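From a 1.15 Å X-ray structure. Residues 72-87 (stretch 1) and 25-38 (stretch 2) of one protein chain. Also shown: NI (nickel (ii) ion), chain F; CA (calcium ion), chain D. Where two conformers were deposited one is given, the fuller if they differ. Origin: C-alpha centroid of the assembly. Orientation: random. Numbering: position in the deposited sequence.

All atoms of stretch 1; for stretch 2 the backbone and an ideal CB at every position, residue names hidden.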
ATOM      1  N   LYS B  72       5.757   9.257  11.351  1.00  8.40           N
ATOM      2  CA  LYS B  72       5.144   9.459  12.655  1.00  9.63           C
ATOM      3  C   LYS B  72       4.149  10.606  12.664  1.00  9.53           C
ATOM      4  O   LYS B  72       4.337  11.613  11.977  1.00  9.71           O
ATOM      5  CB  LYS B  72       6.223   9.794  13.681  1.00 10.87           C
ATOM      6  CG  LYS B  72       7.131   8.639  14.034  1.00 13.29           C
ATOM      7  CD  LYS B  72       6.511   7.788  15.119  1.00 15.53           C
ATOM      8  CE  LYS B  72       7.538   6.865  15.738  1.00 16.59           C
ATOM      9  NZ  LYS B  72       6.948   6.144  16.892  1.00 16.37           N
ATOM     10  N   ALA B  73       3.100  10.455  13.468  1.00  8.98           N
ATOM     11  CA  ALA B  73       2.252  11.582  13.810  1.00  9.08           C
ATOM     12  C   ALA B  73       3.154  12.743  14.206  1.00  9.72           C
ATOM     13  O   ALA B  73       4.144  12.557  14.918  1.00  9.92           O
ATOM     14  CB  ALA B  73       1.324  11.218  14.958  1.00 10.28           C
ATOM     15  N   GLY B  74       2.813  13.936  13.735  1.00  9.71           N
ATOM     16  CA  GLY B  74       3.567  15.125  14.067  1.00 10.67           C
ATOM     17  C   GLY B  74       4.148  15.738  12.816  1.00 10.25           C
ATOM     18  O   GLY B  74       4.539  16.892  12.814  1.00 10.52           O
ATOM     19  N   VAL B  75       4.227  14.966  11.738  1.00 10.17           N
ATOM     20  CA  VAL B  75       4.677  15.530  10.474  1.00 10.90           C
ATOM     21  C   VAL B  75       3.757  16.678  10.082  1.00 10.46           C
ATOM     22  O   VAL B  75       2.534  16.550  10.154  1.00 11.59           O
ATOM     23  CB  VAL B  75       4.704  14.465   9.352  1.00 12.53           C
ATOM     24  CG1 VAL B  75       4.867  15.112   7.976  1.00 13.19           C
ATOM     25  CG2 VAL B  75       5.822  13.461   9.611  1.00 13.18           C
ATOM     26  N   GLN B  76       4.363  17.796   9.686  1.00 11.34           N
ATOM     27  CA  GLN B  76       3.646  18.982   9.217  1.00 13.23           C
ATOM     28  C   GLN B  76       4.280  19.396   7.906  1.00 10.95           C
ATOM     29  O   GLN B  76       5.477  19.682   7.854  1.00 11.77           O
ATOM     30  CB  GLN B  76       3.790  20.153  10.202  1.00 17.06           C
ATOM     31  CG  GLN B  76       3.332  19.886  11.616  1.00 20.63           C
ATOM     32  CD  GLN B  76       3.379  21.141  12.479  1.00 23.87           C
ATOM     33  OE1 GLN B  76       2.386  21.519  13.099  1.00 26.83           O
ATOM     34  NE2 GLN B  76       4.534  21.797  12.511  1.00 26.78           N
ATOM     35  N   HIS B  77       3.498  19.441   6.834  1.00  9.79           N
ATOM     36  CA  HIS B  77       4.087  19.742   5.538  1.00  9.93           C
ATOM     37  C   HIS B  77       3.039  20.124   4.502  1.00  7.18           C
ATOM     38  O   HIS B  77       1.849  19.835   4.669  1.00  8.68           O
ATOM     39  CB  HIS B  77       4.975  18.570   5.035  1.00 11.52           C
ATOM     40  CG  HIS B  77       4.245  17.274   4.827  1.00 10.75           C
ATOM     41  ND1 HIS B  77       4.907  16.078   4.632  1.00 11.74           N
ATOM     42  CD2 HIS B  77       2.924  16.979   4.781  1.00 11.67           C
ATOM     43  CE1 HIS B  77       4.028  15.108   4.473  1.00 12.67           C
ATOM     44  NE2 HIS B  77       2.817  15.627   4.547  1.00 13.47           N
ATOM     45  N   ASP B  78       3.502  20.763   3.435  1.00  8.72           N
ATOM     46  CA  ASP B  78       2.740  20.840   2.188  1.00  8.85           C
ATOM     47  C   ASP B  78       3.464  19.935   1.208  1.00  9.29           C
ATOM     48  O   ASP B  78       4.686  19.929   1.180  1.00 10.24           O
ATOM     49  CB  ASP B  78       2.742  22.275   1.657  1.00  9.13           C
ATOM     50  CG  ASP B  78       1.898  22.457   0.400  1.00  9.10           C
ATOM     51  OD1 ASP B  78       1.038  21.601   0.090  1.00  9.82           O
ATOM     52  OD2 ASP B  78       2.088  23.510  -0.242  1.00 10.74           O
ATOM     53  N   VAL B  79       2.730  19.163   0.422  1.00  8.32           N
ATOM     54  CA  VAL B  79       3.352  18.315  -0.575  1.00  9.53           C
ATOM     55  C   VAL B  79       2.895  18.781  -1.950  1.00  8.46           C
ATOM     56  O   VAL B  79       1.709  19.020  -2.174  1.00  8.85           O
ATOM     57  CB  VAL B  79       3.026  16.850  -0.310  1.00 11.95           C
ATOM     58  CG1 VAL B  79       3.310  16.003  -1.526  1.00 15.39           C
ATOM     59  CG2 VAL B  79       3.813  16.379   0.920  1.00 11.40           C
ATOM     60  N   ARG B  80       3.855  18.939  -2.852  1.00  8.07           N
ATOM     61  CA  ARG B  80       3.581  19.514  -4.157  1.00  7.84           C
ATOM     62  C   ARG B  80       4.210  18.715  -5.271  1.00  7.55           C
ATOM     63  O   ARG B  80       5.168  17.971  -5.058  1.00  8.75           O
ATOM     64  CB  ARG B  80       4.133  20.932  -4.221  1.00  9.00           C
ATOM     65  CG  ARG B  80       3.733  21.773  -3.029  1.00 10.44           C
ATOM     66  CD  ARG B  80       4.287  23.174  -3.125  1.00 12.38           C
ATOM     67  NE  ARG B  80       3.680  23.956  -4.195  1.00 14.24           N
ATOM     68  CZ  ARG B  80       2.631  24.763  -4.042  1.00 15.54           C
ATOM     69  NH1 ARG B  80       2.160  25.447  -5.077  1.00 17.17           N
ATOM     70  NH2 ARG B  80       2.048  24.890  -2.861  1.00 15.63           N
ATOM     71  N   ASN B  81       3.681  18.899  -6.473  1.00  7.19           N
ATOM     72  CA  ASN B  81       4.272  18.302  -7.649  1.00  7.24           C
ATOM     73  C   ASN B  81       4.816  19.370  -8.590  1.00  7.31           C
ATOM     74  O   ASN B  81       4.050  20.040  -9.294  1.00  8.60           O
ATOM     75  CB  ASN B  81       3.259  17.421  -8.362  1.00  7.41           C
ATOM     76  CG  ASN B  81       3.878  16.624  -9.481  1.00  6.50           C
ATOM     77  OD1 ASN B  81       5.082  16.731  -9.751  1.00  6.96           O
ATOM     78  ND2 ASN B  81       3.063  15.803 -10.133  1.00  6.59           N
ATOM     79  N   GLU B  82       6.138  19.540  -8.571  1.00  7.40           N
ATOM     80  CA  GLU B  82       6.801  20.483  -9.465  1.00  8.78           C
ATOM     81  C   GLU B  82       7.453  19.756 -10.641  1.00  8.66           C
ATOM     82  O   GLU B  82       8.214  20.351 -11.406  1.00 10.20           O
ATOM     83  CB  GLU B  82       7.838  21.320  -8.711  1.00  9.59           C
ATOM     84  CG  GLU B  82       7.312  21.989  -7.438  1.00 11.93           C
ATOM     85  CD  GLU B  82       6.236  23.027  -7.687  1.00 15.33           C
ATOM     86  OE1 GLU B  82       6.052  23.434  -8.852  1.00 17.64           O
ATOM     87  OE2 GLU B  82       5.571  23.443  -6.711  1.00 17.99           O
ATOM     88  N   SER B  83       7.148  18.467 -10.772  1.00  7.96           N
ATOM     89  CA  SER B  83       7.669  17.654 -11.858  1.00  8.19           C
ATOM     90  C   SER B  83       6.687  17.644 -13.021  1.00  8.10           C
ATOM     91  O   SER B  83       5.613  18.259 -12.957  1.00  8.66           O
ATOM     92  CB  SER B  83       7.932  16.218 -11.379  1.00  9.10           C
ATOM     93  OG  SER B  83       6.758  15.408 -11.406  1.00  8.24           O
ATOM     94  N   THR B  84       7.049  16.945 -14.091  1.00  7.78           N
ATOM     95  CA  THR B  84       6.194  16.867 -15.271  1.00  8.61           C
ATOM     96  C   THR B  84       5.275  15.650 -15.267  1.00  8.24           C
ATOM     97  O   THR B  84       4.430  15.517 -16.150  1.00  8.37           O
ATOM     98  CB  THR B  84       7.025  16.835 -16.568  1.00 10.50           C
ATOM     99  OG1 THR B  84       7.689  15.569 -16.678  1.00 10.33           O
ATOM    100  CG2 THR B  84       8.055  17.948 -16.560  1.00 12.22           C
ATOM    101  N   ALA B  85       5.444  14.777 -14.275  1.00  8.60           N
ATOM    102  CA  ALA B  85       4.717  13.508 -14.201  1.00  9.79           C
ATOM    103  C   ALA B  85       3.748  13.492 -13.024  1.00  9.29           C
ATOM    104  O   ALA B  85       4.059  13.996 -11.947  1.00  8.98           O
ATOM    105  CB  ALA B  85       5.695  12.358 -14.072  1.00  9.98           C
ATOM    106  N   GLU B  86       2.578  12.901 -13.229  1.00  8.98           N
ATOM    107  CA  GLU B  86       1.639  12.708 -12.138  1.00  8.95           C
ATOM    108  C   GLU B  86       2.317  11.920 -11.023  1.00  7.74           C
ATOM    109  O   GLU B  86       3.026  10.944 -11.279  1.00  8.06           O
ATOM    110  CB  GLU B  86       0.403  11.949 -12.627  1.00 10.14           C
ATOM    111  CG  GLU B  86      -0.709  11.850 -11.577  1.00 11.20           C
ATOM    112  CD  GLU B  86      -1.871  10.958 -12.004  1.00 15.15           C
ATOM    113  OE1 GLU B  86      -1.701  10.173 -12.960  1.00 18.35           O
ATOM    114  OE2 GLU B  86      -2.956  11.030 -11.379  1.00 15.30           O
ATOM    115  N   ILE B  87       2.113  12.361  -9.786  1.00  7.49           N
ATOM    116  CA  ILE B  87       2.598  11.648  -8.612  1.00  7.09           C
ATOM    117  C   ILE B  87       1.433  10.877  -8.006  1.00  7.20           C
ATOM    118  O   ILE B  87       0.339  11.421  -7.877  1.00  7.27           O
ATOM    119  CB  ILE B  87       3.185  12.650  -7.587  1.00  7.48           C
ATOM    120  CG1 ILE B  87       4.539  13.169  -8.087  1.00  7.87           C
ATOM    121  CG2 ILE B  87       3.292  12.014  -6.206  1.00  8.84           C
ATOM    122  CD1 ILE B  87       5.108  14.290  -7.236  1.00  8.38           C
ATOM    123  N   UNK B  25      -1.450  15.993  -9.872  1.00  7.93           N
ATOM    124  CA  UNK B  25      -1.085  16.430 -11.224  1.00  9.08           C
ATOM    125  C   UNK B  25       0.126  17.372 -11.184  1.00  8.03           C
ATOM    126  O   UNK B  25       0.426  17.963 -10.155  1.00  6.89           O
ATOM    127  CB  UNK B  25      -2.271  17.123 -11.898  1.00  9.08           C
ATOM    128  N   UNK B  26       0.818  17.537 -12.312  1.00  7.78           N
ATOM    129  CA  UNK B  26       1.864  18.567 -12.363  1.00  7.96           C
ATOM    130  C   UNK B  26       1.298  19.923 -11.941  1.00  7.44           C
ATOM    131  O   UNK B  26       0.197  20.286 -12.358  1.00  7.91           O
ATOM    132  CB  UNK B  26       2.463  18.658 -13.768  1.00  7.96           C
ATOM    133  N   UNK B  27       2.032  20.647 -11.102  1.00  7.77           N
ATOM    134  CA  UNK B  27       1.592  21.958 -10.654  1.00  8.83           C
ATOM    135  C   UNK B  27       0.547  21.938  -9.550  1.00  8.11           C
ATOM    136  O   UNK B  27      -0.138  22.938  -9.323  1.00  9.66           O
ATOM    137  CB  UNK B  27       1.036  22.735 -11.849  1.00  8.83           C
ATOM    138  N   UNK B  28       0.414  20.811  -8.860  1.00  7.97           N
ATOM    139  CA  UNK B  28      -0.561  20.699  -7.782  1.00  7.82           C
ATOM    140  C   UNK B  28       0.092  20.735  -6.400  1.00  7.58           C
ATOM    141  O   UNK B  28       1.321  20.626  -6.269  1.00  7.65           O
ATOM    142  CB  UNK B  28      -1.364  19.406  -7.941  1.00  7.82           C
ATOM    143  N   UNK B  29      -0.755  20.879  -5.382  1.00  7.85           N
ATOM    144  CA  UNK B  29      -0.333  20.848  -3.982  1.00  8.79           C
ATOM    145  C   UNK B  29      -1.473  20.368  -3.092  1.00  9.15           C
ATOM    146  O   UNK B  29      -2.636  20.648  -3.363  1.00  9.58           O
ATOM    147  CB  UNK B  29       0.145  22.230  -3.532  1.00  8.79           C
ATOM    148  N   UNK B  30      -1.139  19.651  -2.024  1.00  8.75           N
ATOM    149  CA  UNK B  30      -2.141  19.224  -1.048  1.00  8.97           C
ATOM    150  C   UNK B  30      -2.602  20.388  -0.186  1.00  9.63           C
ATOM    151  O   UNK B  30      -3.698  20.353   0.377  1.00 10.11           O
ATOM    152  CB  UNK B  30      -1.583  18.108  -0.163  1.00  8.97           C
ATOM    153  N   UNK B  31      -1.755  21.409  -0.096  1.00  8.62           N
ATOM    154  CA  UNK B  31      -1.862  22.397   0.958  1.00  9.66           C
ATOM    155  C   UNK B  31      -1.207  21.881   2.230  1.00  9.76           C
ATOM    156  O   UNK B  31      -1.106  20.670   2.450  1.00  9.38           O
ATOM    157  CB  UNK B  31      -3.327  22.756   1.214  1.00  9.66           C
ATOM    158  N   UNK B  32      -0.733  22.805   3.057  1.00  9.26           N
ATOM    159  CA  UNK B  32      -0.123  22.456   4.331  0.50  9.06           C
ATOM    160  C   UNK B  32      -1.119  21.739   5.228  1.00 10.32           C
ATOM    161  O   UNK B  32      -2.278  22.150   5.351  1.00 10.29           O
ATOM    162  CB  UNK B  32       0.414  23.707   5.029  0.50  9.06           C
ATOM    163  N   UNK B  33      -0.670  20.656   5.851  1.00 10.44           N
ATOM    164  CA  UNK B  33      -1.524  19.897   6.738  1.00 10.88           C
ATOM    165  C   UNK B  33      -0.642  19.272   7.795  1.00 10.26           C
ATOM    166  O   UNK B  33       0.575  19.199   7.634  1.00 10.25           O
ATOM    167  CB  UNK B  33      -2.329  18.839   5.981  1.00 10.88           C
ATOM    168  N   UNK B  34      -1.259  18.836   8.880  1.00 11.65           N
ATOM    169  CA  UNK B  34      -0.546  18.102   9.904  1.00 13.30           C
ATOM    170  C   UNK B  34      -1.079  16.684   9.968  1.00 11.77           C
ATOM    171  O   UNK B  34      -2.219  16.406   9.599  1.00 13.52           O
ATOM    172  CB  UNK B  34      -0.671  18.794  11.263  1.00 13.30           C
ATOM    173  N   UNK B  35      -0.220  15.790  10.433  1.00 10.36           N
ATOM    174  CA  UNK B  35      -0.541  14.383  10.558  1.00  9.33           C
ATOM    175  C   UNK B  35      -0.792  14.033  12.003  1.00  9.10           C
ATOM    176  O   UNK B  35       0.097  14.174  12.843  1.00 10.09           O
ATOM    177  CB  UNK B  35       0.580  13.514   9.984  1.00  9.33           C
ATOM    178  N   UNK B  36      -2.005  13.581  12.296  1.00  9.23           N
ATOM    179  CA  UNK B  36      -2.344  13.196  13.649  1.00 10.29           C
ATOM    180  C   UNK B  36      -2.226  11.709  13.906  1.00  9.98           C
ATOM    181  O   UNK B  36      -2.445  11.271  15.035  1.00 10.01           O
ATOM    182  CB  UNK B  36      -3.768  13.654  13.970  1.00 10.29           C
ATOM    183  N   UNK B  37      -1.879  10.949  12.861  1.00  9.56           N
ATOM    184  CA  UNK B  37      -1.754   9.498  12.946  1.00  9.46           C
ATOM    185  C   UNK B  37      -0.444   9.053  12.318  1.00  8.44           C
ATOM    186  O   UNK B  37      -0.033   9.585  11.283  1.00  8.30           O
ATOM    187  CB  UNK B  37      -2.937   8.808  12.263  1.00  9.46           C
ATOM    188  N   UNK B  38       0.216   8.081  12.944  1.00  8.45           N
ATOM    189  CA  UNK B  38       1.319   7.388  12.290  1.00  8.09           C
ATOM    190  C   UNK B  38       0.802   6.824  10.976  1.00  7.71           C
ATOM    191  O   UNK B  38      -0.379   6.462  10.856  1.00  8.03           O
ATOM    192  CB  UNK B  38       1.896   6.284  13.179  1.00  8.09           C
TER
HETATM  193 NI    NI F  98       0.996  14.551   4.356  0.90 10.16          NI
HETATM  194 CA    CA D  99       2.788   4.688  17.397  0.50  3.66          CA

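Position 25 has phi/psi of -63/160 and a CB pointing away, with nothing of stretch 1 within 5.5 Å. Many residues would suit it; it is Pro-25. At position 26, phi of -54 allows proline, and the ideal CB lies 3.3 Å from Ser-83 O, so a compact side chain is favoured. It is Pro-26, whose CG packs 3.5 Å from Thr-84 O.

Position 27 has phi/psi of 79/18, which favours glycine. Gly-27 N donates to Asn-81 O (2.8 Å). At position 28 the CB points sideways, 5.0 Å from Asn-81 CB, leaving a small or polar residue plausible. Ser-28 closes the type II turn from Pro-25, its OG donating to Pro-25 O (2.7 Å), while its O accepts from Asn-81 N (2.9 Å).

Position 29 faces stretch 1. Its ideal CB is already 3.3 Å from Arg-80 NH2 and 3.8 Å from Asp-78 OD1, which argues for something small. Ala-29 fits, its CB lying over one face of the guanidinium.

Position 30 points sideways near Val-79 N, an available donor, so a short side chain with an acceptor would suit. Thr-30 OG1 accepts from Val-79 N (3.2 Å), and Thr-30 N donates to Val-79 O (2.9 Å). At position 31, phi/psi of 82/153 would jam a CB against the preceding carbonyl; the residue is Gly-31.

Position 32 has its CB 4.3 Å from Asp-78 CB, with space for many polar or aromatic groups. His-32 sets one ring face over His-77 N.

Position 33 pairs with His-77 in an antiparallel hydrogen-bonded bridge, both CBs on the same face of the sheet. The nickel lies 2.1 Å from His-77 NE2, so a metal ligand is expected: histidine, or perhaps an acid or cysteine. His-33 NE2 binds nickel at 2.1 Å, and its ND1 donates to Gly-31 O (2.9 Å).

Position 34 shares the other face with Gln-76; beta-branched or polar residues suit it. Thr-34 CG2 meets Gln-76 OE1 at 3.6 Å.

Position 35 points toward stretch 1, its CB 3.6 Å from Val-75 O and on the nickel side, again suggesting a ligand. His-35 NE2 binds nickel at 2.1 Å; its N donates to Val-75 O (2.9 Å).

Positions 36 and 37 point away, with no stretch 1 atom within 5.5 Å of either ideal CB, so stretch 1 leaves room at both, and many side chains would suit either, including a CB at position 36. The residues are Gly-36 and Met-37, the latter deposited as selenomethionine.

Position 38 lies 4.4 Å from Ala-73 N by its CB, with calcium nearby, favouring an acid. Asp-38 OD1 accepts from Ala-73 N (2.8 Å), and OD2 binds calcium at 2.4 Å.

Stretch 2, residues 25-38: PPGSATGHHTHGMD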
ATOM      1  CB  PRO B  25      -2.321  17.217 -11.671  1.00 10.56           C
ATOM      2  CG  PRO B  25      -3.438  16.673 -10.859  1.00 11.37           C
ATOM      3  CD  PRO B  25      -2.834  16.364  -9.523  1.00  9.48           C
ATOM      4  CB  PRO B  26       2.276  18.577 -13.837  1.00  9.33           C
ATOM      5  CG  PRO B  26       1.981  17.157 -14.292  1.00 10.34           C
ATOM      6  CD  PRO B  26       0.728  16.763 -13.560  1.00  9.25           C
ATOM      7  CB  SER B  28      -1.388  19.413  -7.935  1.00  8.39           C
ATOM      8  OG  SER B  28      -0.612  18.254  -7.688  1.00  8.11           O
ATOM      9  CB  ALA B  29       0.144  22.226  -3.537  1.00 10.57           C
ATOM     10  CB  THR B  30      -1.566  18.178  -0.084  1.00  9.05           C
ATOM     11  OG1 THR B  30      -0.394  18.709   0.549  1.00  8.62           O
ATOM     12  CG2 THR B  30      -1.165  16.918  -0.828  1.00  9.78           C
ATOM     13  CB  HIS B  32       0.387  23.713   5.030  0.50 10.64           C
ATOM     14  CG  HIS B  32       1.280  23.423   6.191  0.50 13.79           C
ATOM     15  ND1 HIS B  32       0.799  23.125   7.448  0.50 16.22           N
ATOM     16  CD2 HIS B  32       2.629  23.372   6.283  0.50 14.15           C
ATOM     17  CE1 HIS B  32       1.814  22.906   8.264  0.50 15.30           C
ATOM     18  NE2 HIS B  32       2.935  23.050   7.582  0.50 15.79           N
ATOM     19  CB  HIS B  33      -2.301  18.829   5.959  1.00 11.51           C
ATOM     20  CG  HIS B  33      -1.426  17.899   5.181  1.00 11.41           C
ATOM     21  ND1 HIS B  33      -0.965  18.191   3.916  1.00 10.88           N
ATOM     22  CD2 HIS B  33      -0.909  16.690   5.500  1.00 11.57           C
ATOM     23  CE1 HIS B  33      -0.215  17.195   3.481  1.00  9.92           C
ATOM     24  NE2 HIS B  33      -0.167  16.273   4.423  1.00 10.73           N
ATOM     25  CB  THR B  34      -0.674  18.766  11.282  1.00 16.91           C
ATOM     26  OG1 THR B  34      -2.015  18.614  11.766  1.00 21.41           O
ATOM     27  CG2 THR B  34      -0.326  20.244  11.187  1.00 17.62           C
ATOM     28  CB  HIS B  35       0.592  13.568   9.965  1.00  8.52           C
ATOM     29  CG  HIS B  35       0.532  13.512   8.482  1.00  9.53           C
ATOM     30  ND1 HIS B  35      -0.259  12.601   7.819  1.00  9.22           N
ATOM     31  CD2 HIS B  35       1.109  14.277   7.528  1.00 10.15           C
ATOM     32  CE1 HIS B  35      -0.150  12.787   6.518  1.00  9.73           C
ATOM     33  NE2 HIS B  35       0.668  13.804   6.314  1.00  9.60           N
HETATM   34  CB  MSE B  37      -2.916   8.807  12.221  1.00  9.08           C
HETATM   35  CG  MSE B  37      -4.258   8.941  12.910  1.00 11.03           C
HETATM   36 SE   MSE B  37      -5.682   8.211  11.886  0.65 12.80          SE
HETATM   37  CE  MSE B  37      -6.053   9.774  10.791  1.00 13.68           C
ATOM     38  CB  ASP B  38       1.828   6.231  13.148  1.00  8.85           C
ATOM     39  CG  ASP B  38       2.487   6.690  14.438  1.00  9.83           C
ATOM     40  OD1 ASP B  38       2.798   7.889  14.624  1.00  9.67           O
ATOM     41  OD2 ASP B  38       2.714   5.816  15.275  1.00 11.78           O
TER
HETATM   42  O   HOH W   1       2.733  22.906  -7.264  1.00 17.00           O
HETATM   43  O   HOH W   2       4.226   6.438  18.273  1.00 10.89           O
HETATM   44  O   HOH W   3       4.946   4.686  15.892  1.00 28.81           O
HETATM   45  O   HOH W   4      -0.977  13.472   3.673  1.00 12.08           O
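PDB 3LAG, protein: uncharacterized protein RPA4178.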